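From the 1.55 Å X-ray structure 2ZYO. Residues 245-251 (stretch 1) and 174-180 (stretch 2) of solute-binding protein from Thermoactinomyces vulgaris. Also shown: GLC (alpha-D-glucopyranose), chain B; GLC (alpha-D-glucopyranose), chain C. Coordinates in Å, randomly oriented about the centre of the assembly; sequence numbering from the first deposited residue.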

ATOM      1  N   VAL A 245     -14.845   8.094  -6.755  1.00  8.28           N
ATOM      2  CA  VAL A 245     -13.803   8.474  -5.808  1.00  7.91           C
ATOM      3  C   VAL A 245     -12.479   7.833  -6.219  1.00  7.48           C
ATOM      4  O   VAL A 245     -12.460   6.882  -7.007  1.00  8.16           O
ATOM      5  CB  VAL A 245     -14.146   8.072  -4.338  1.00  6.94           C
ATOM      6  CG1 VAL A 245     -15.465   8.699  -3.885  1.00  7.94           C
ATOM      7  CG2 VAL A 245     -14.180   6.553  -4.163  1.00  8.71           C
ATOM      8  N   ILE A 246     -11.378   8.376  -5.705  1.00  6.92           N
ATOM      9  CA  ILE A 246     -10.085   7.714  -5.808  1.00  7.22           C
ATOM     10  C   ILE A 246      -9.772   7.169  -4.420  1.00  8.08           C
ATOM     11  O   ILE A 246      -9.551   7.931  -3.478  1.00  9.42           O
ATOM     12  CB  ILE A 246      -8.968   8.660  -6.312  1.00  8.42           C
ATOM     13  CG1 ILE A 246      -9.301   9.174  -7.716  1.00  8.71           C
ATOM     14  CG2 ILE A 246      -7.616   7.941  -6.306  1.00  8.47           C
ATOM     15  CD1 ILE A 246      -8.354  10.230  -8.243  1.00 10.11           C
ATOM     16  N   ASN A 247      -9.791   5.845  -4.295  1.00  7.09           N
ATOM     17  CA  ASN A 247      -9.598   5.194  -3.004  1.00  8.32           C
ATOM     18  C   ASN A 247      -9.156   3.751  -3.193  1.00  8.34           C
ATOM     19  O   ASN A 247      -9.146   3.245  -4.315  1.00  8.96           O
ATOM     20  CB  ASN A 247     -10.889   5.261  -2.180  1.00  8.52           C
ATOM     21  CG  ASN A 247     -10.632   5.296  -0.682  1.00 10.28           C
ATOM     22  OD1 ASN A 247      -9.490   5.182  -0.223  1.00  9.74           O
ATOM     23  ND2 ASN A 247     -11.702   5.463   0.092  1.00 12.84           N
ATOM     24  N   GLY A 248      -8.783   3.100  -2.095  1.00 10.74           N
ATOM     25  CA  GLY A 248      -8.270   1.736  -2.147  1.00 10.83           C
ATOM     26  C   GLY A 248      -9.286   0.674  -1.776  1.00 11.92           C
ATOM     27  O   GLY A 248     -10.420   0.992  -1.415  1.00 12.66           O
ATOM     28  N   PRO A 249      -8.880  -0.603  -1.865  1.00 12.62           N
ATOM     29  CA  PRO A 249      -9.740  -1.765  -1.614  1.00 13.66           C
ATOM     30  C   PRO A 249     -10.307  -1.823  -0.194  1.00 12.70           C
ATOM     31  O   PRO A 249     -11.327  -2.480   0.032  1.00 14.32           O
ATOM     32  CB  PRO A 249      -8.807  -2.955  -1.868  1.00 14.10           C
ATOM     33  CG  PRO A 249      -7.432  -2.406  -1.737  1.00 15.30           C
ATOM     34  CD  PRO A 249      -7.515  -1.007  -2.242  1.00 13.05           C
ATOM     35  N   TRP A 250      -9.658  -1.125   0.737  1.00 13.64           N
ATOM     36  CA  TRP A 250     -10.082  -1.070   2.142  1.00 13.63           C
ATOM     37  C   TRP A 250     -11.474  -0.462   2.357  1.00 14.51           C
ATOM     38  O   TRP A 250     -12.092  -0.670   3.405  1.00 17.29           O
ATOM     39  CB  TRP A 250      -9.048  -0.303   2.978  1.00 13.32           C
ATOM     40  CG  TRP A 250      -8.670   1.034   2.396  1.00 12.51           C
ATOM     41  CD1 TRP A 250      -9.369   2.205   2.500  1.00 11.77           C
ATOM     42  CD2 TRP A 250      -7.503   1.331   1.620  1.00 12.41           C
ATOM     43  NE1 TRP A 250      -8.711   3.212   1.831  1.00 13.12           N
ATOM     44  CE2 TRP A 250      -7.562   2.703   1.284  1.00 11.83           C
ATOM     45  CE3 TRP A 250      -6.412   0.572   1.175  1.00 13.25           C
ATOM     46  CZ2 TRP A 250      -6.571   3.333   0.525  1.00 13.35           C
ATOM     47  CZ3 TRP A 250      -5.425   1.198   0.417  1.00 12.06           C
ATOM     48  CH2 TRP A 250      -5.513   2.565   0.101  1.00 12.36           C
ATOM     49  N   ALA A 251     -11.960   0.283   1.366  1.00 14.84           N
ATOM     50  CA  ALA A 251     -13.249   0.968   1.469  1.00 14.36           C
ATOM     51  C   ALA A 251     -14.403   0.198   0.814  1.00 14.43           C
ATOM     52  O   ALA A 251     -15.572   0.552   0.994  1.00 14.93           O
ATOM     53  CB  ALA A 251     -13.143   2.373   0.883  1.00 15.66           C
TER
HETATM   54  C1  GLC B   1      -4.870   3.496   3.277  1.00 42.34           C
HETATM   55  C2  GLC B   1      -3.498   2.774   3.292  1.00 42.88           C
HETATM   56  C3  GLC B   1      -2.417   3.549   4.076  1.00 43.19           C
HETATM   57  C4  GLC B   1      -2.434   5.039   3.734  1.00 43.64           C
HETATM   58  C5  GLC B   1      -3.854   5.585   3.870  1.00 42.91           C
HETATM   59  C6  GLC B   1      -3.960   7.067   3.541  1.00 42.88           C
HETATM   60  O1  GLC B   1      -5.521   3.386   4.494  1.00 41.75           O
HETATM   61  O2  GLC B   1      -3.638   1.465   3.841  1.00 42.91           O
HETATM   62  O3  GLC B   1      -1.135   3.021   3.764  1.00 43.54           O
HETATM   63  O4  GLC B   1      -1.555   5.746   4.629  1.00 45.77           O
HETATM   64  O5  GLC B   1      -4.725   4.888   2.960  1.00 42.49           O
HETATM   65  O6  GLC B   1      -3.984   7.860   4.719  1.00 41.02           O
HETATM   66  C1  GLC C   2      -0.355   6.192   4.064  1.00 46.39           C
HETATM   67  C2  GLC C   2       0.824   5.742   4.929  1.00 46.53           C
HETATM   68  C3  GLC C   2       0.798   6.475   6.267  1.00 46.74           C
HETATM   69  C4  GLC C   2       0.781   7.989   6.040  1.00 46.93           C
HETATM   70  C5  GLC C   2      -0.387   8.366   5.121  1.00 46.61           C
HETATM   71  C6  GLC C   2      -0.383   9.834   4.746  1.00 46.31           C
HETATM   72  O2  GLC C   2       0.747   4.343   5.150  1.00 46.51           O
HETATM   73  O3  GLC C   2       1.935   6.115   7.036  1.00 47.80           O
HETATM   74  O4  GLC C   2       0.646   8.660   7.284  1.00 47.23           O
HETATM   75  O5  GLC C   2      -0.326   7.608   3.891  1.00 46.58           O
HETATM   76  O6  GLC C   2      -1.596  10.462   5.131  1.00 46.84           O
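Stretch 2 (174-180) FYYTYFL

Stretch 2, FYYTYFL, is helical throughout, with a kink where the N atoms of Phe179 and Leu180 lack their bonds to the preceding turn. It crosses the strand 245-247 at 109° between N-to-C directions, the axes coming within 9.3 Å. Where the backbones draw closest, the CA atoms of Ile246 and Tyr176 lie 7.4 Å apart.

Tyr176 covers the most surface. Its CB points toward stretch 1, and with chi1 in the m well the ring passes Ile246, Tyr176 CD1 lying 3.6 Å from Ile246 O. A tyrosine suits this place because its ring packs against the strand at Ile246 while its hydroxyl reaches a polar group beyond: Tyr176 OH lies 3.3 Å from Asn247 OD1, at the ring's edge, although its proton has another acceptor within reach. The same Asn247 OD1 takes weak hydrogen bonds from Gly248 N (2.9 Å) and Trp250 NE1 (3.0 Å).

Ile246, also directed toward the helix, is long enough for CD1 to meet Phe179 CE2 at 3.9 Å, an apolar contact between buried side chains.

Trp250, in the 3-10 segment, brings CH2 to 3.4 Å from Tyr175 OH; their six-membered rings meet obliquely, at 52°. One face of each ring is left to the chain B glucose, whose C1 lies 3.2 Å from Trp250 CZ2, as befits a solute-binding protein.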

ATOM      1  N   PHE A 174      -1.047  13.260   0.403  1.00  8.99           N
ATOM      2  CA  PHE A 174      -0.019  12.870  -0.571  1.00  8.98           C
ATOM      3  C   PHE A 174      -0.085  11.400  -0.981  1.00  9.25           C
ATOM      4  O   PHE A 174       0.279  11.051  -2.108  1.00  9.04           O
ATOM      5  CB  PHE A 174       1.372  13.219  -0.032  1.00  9.36           C
ATOM      6  CG  PHE A 174       2.504  12.900  -0.977  1.00  9.53           C
ATOM      7  CD1 PHE A 174       2.612  13.540  -2.209  1.00 10.03           C
ATOM      8  CD2 PHE A 174       3.481  11.975  -0.616  1.00 10.64           C
ATOM      9  CE1 PHE A 174       3.667  13.254  -3.074  1.00  9.38           C
ATOM     10  CE2 PHE A 174       4.540  11.684  -1.474  1.00  9.50           C
ATOM     11  CZ  PHE A 174       4.632  12.324  -2.704  1.00 10.43           C
ATOM     12  N   TYR A 175      -0.548  10.536  -0.079  1.00  9.67           N
ATOM     13  CA  TYR A 175      -0.736   9.134  -0.438  1.00  9.11           C
ATOM     14  C   TYR A 175      -1.649   9.005  -1.665  1.00  8.28           C
ATOM     15  O   TYR A 175      -1.400   8.187  -2.558  1.00 10.07           O
ATOM     16  CB  TYR A 175      -1.291   8.309   0.736  1.00  8.37           C
ATOM     17  CG  TYR A 175      -1.570   6.884   0.319  1.00  8.93           C
ATOM     18  CD1 TYR A 175      -0.546   5.939   0.281  1.00 10.52           C
ATOM     19  CD2 TYR A 175      -2.846   6.495  -0.093  1.00  8.99           C
ATOM     20  CE1 TYR A 175      -0.789   4.634  -0.136  1.00 10.93           C
ATOM     21  CE2 TYR A 175      -3.100   5.194  -0.513  1.00  9.29           C
ATOM     22  CZ  TYR A 175      -2.065   4.271  -0.534  1.00 10.16           C
ATOM     23  OH  TYR A 175      -2.314   2.987  -0.953  1.00 11.19           O
ATOM     24  N   TYR A 176      -2.696   9.825  -1.700  1.00  9.20           N
ATOM     25  CA  TYR A 176      -3.698   9.768  -2.758  1.00  8.43           C
ATOM     26  C   TYR A 176      -3.296  10.567  -3.992  1.00  7.95           C
ATOM     27  O   TYR A 176      -3.576  10.158  -5.122  1.00  8.79           O
ATOM     28  CB  TYR A 176      -5.059  10.237  -2.227  1.00  9.13           C
ATOM     29  CG  TYR A 176      -5.643   9.297  -1.195  1.00  9.92           C
ATOM     30  CD1 TYR A 176      -6.507   8.270  -1.572  1.00 10.02           C
ATOM     31  CD2 TYR A 176      -5.317   9.421   0.159  1.00  9.20           C
ATOM     32  CE1 TYR A 176      -7.038   7.394  -0.632  1.00 10.19           C
ATOM     33  CE2 TYR A 176      -5.844   8.545   1.108  1.00 10.43           C
ATOM     34  CZ  TYR A 176      -6.706   7.538   0.705  1.00 12.25           C
ATOM     35  OH  TYR A 176      -7.236   6.668   1.631  1.00 13.40           O
ATOM     36  N   THR A 177      -2.625  11.695  -3.771  1.00  7.12           N
ATOM     37  CA  THR A 177      -2.262  12.600  -4.858  1.00  7.81           C
ATOM     38  C   THR A 177      -0.936  12.243  -5.516  1.00  7.84           C
ATOM     39  O   THR A 177      -0.526  12.899  -6.475  1.00  7.93           O
ATOM     40  CB  THR A 177      -2.176  14.055  -4.372  1.00  7.18           C
ATOM     41  OG1 THR A 177      -1.145  14.160  -3.386  1.00  8.44           O
ATOM     42  CG2 THR A 177      -3.497  14.500  -3.778  1.00  8.06           C
ATOM     43  N   TYR A 178      -0.269  11.204  -5.015  1.00  7.95           N
ATOM     44  CA  TYR A 178       1.028  10.807  -5.566  1.00  8.56           C
ATOM     45  C   TYR A 178       1.033  10.712  -7.092  1.00  8.89           C
ATOM     46  O   TYR A 178       1.984  11.168  -7.735  1.00  8.41           O
ATOM     47  CB  TYR A 178       1.527   9.495  -4.958  1.00  9.18           C
ATOM     48  CG  TYR A 178       2.851   9.052  -5.540  1.00  9.96           C
ATOM     49  CD1 TYR A 178       4.019   9.767  -5.283  1.00 11.83           C
ATOM     50  CD2 TYR A 178       2.932   7.930  -6.363  1.00 12.00           C
ATOM     51  CE1 TYR A 178       5.238   9.371  -5.819  1.00 11.26           C
ATOM     52  CE2 TYR A 178       4.147   7.529  -6.906  1.00 12.42           C
ATOM     53  CZ  TYR A 178       5.293   8.254  -6.629  1.00 13.57           C
ATOM     54  OH  TYR A 178       6.507   7.865  -7.158  1.00 17.05           O
ATOM     55  N   PHE A 179      -0.026  10.140  -7.670  1.00  8.24           N
ATOM     56  CA  PHE A 179      -0.084   9.958  -9.124  1.00  7.91           C
ATOM     57  C   PHE A 179       0.066  11.273  -9.887  1.00  8.37           C
ATOM     58  O   PHE A 179       0.625  11.293 -10.982  1.00  9.10           O
ATOM     59  CB  PHE A 179      -1.335   9.174  -9.561  1.00  8.77           C
ATOM     60  CG  PHE A 179      -2.597   9.997  -9.637  1.00  9.79           C
ATOM     61  CD1 PHE A 179      -3.038  10.503 -10.857  1.00 10.04           C
ATOM     62  CD2 PHE A 179      -3.357  10.243  -8.496  1.00 10.09           C
ATOM     63  CE1 PHE A 179      -4.211  11.256 -10.940  1.00 10.57           C
ATOM     64  CE2 PHE A 179      -4.531  10.998  -8.565  1.00 10.27           C
ATOM     65  CZ  PHE A 179      -4.961  11.505  -9.791  1.00 10.92           C
ATOM     66  N   LEU A 180      -0.416  12.364  -9.292  1.00  8.00           N
ATOM     67  CA  LEU A 180      -0.284  13.693  -9.895  1.00  8.37           C
ATOM     68  C   LEU A 180       1.168  14.164  -9.910  1.00  8.91           C
ATOM     69  O   LEU A 180       1.604  14.808 -10.865  1.00 10.13           O
ATOM     70  CB  LEU A 180      -1.168  14.716  -9.172  1.00  8.55           C
ATOM     71  CG  LEU A 180      -2.684  14.487  -9.227  1.00  8.61           C
ATOM     72  CD1 LEU A 180      -3.415  15.399  -8.249  1.00  9.63           C
ATOM     73  CD2 LEU A 180      -3.221  14.677 -10.640  1.00  9.15           C
TER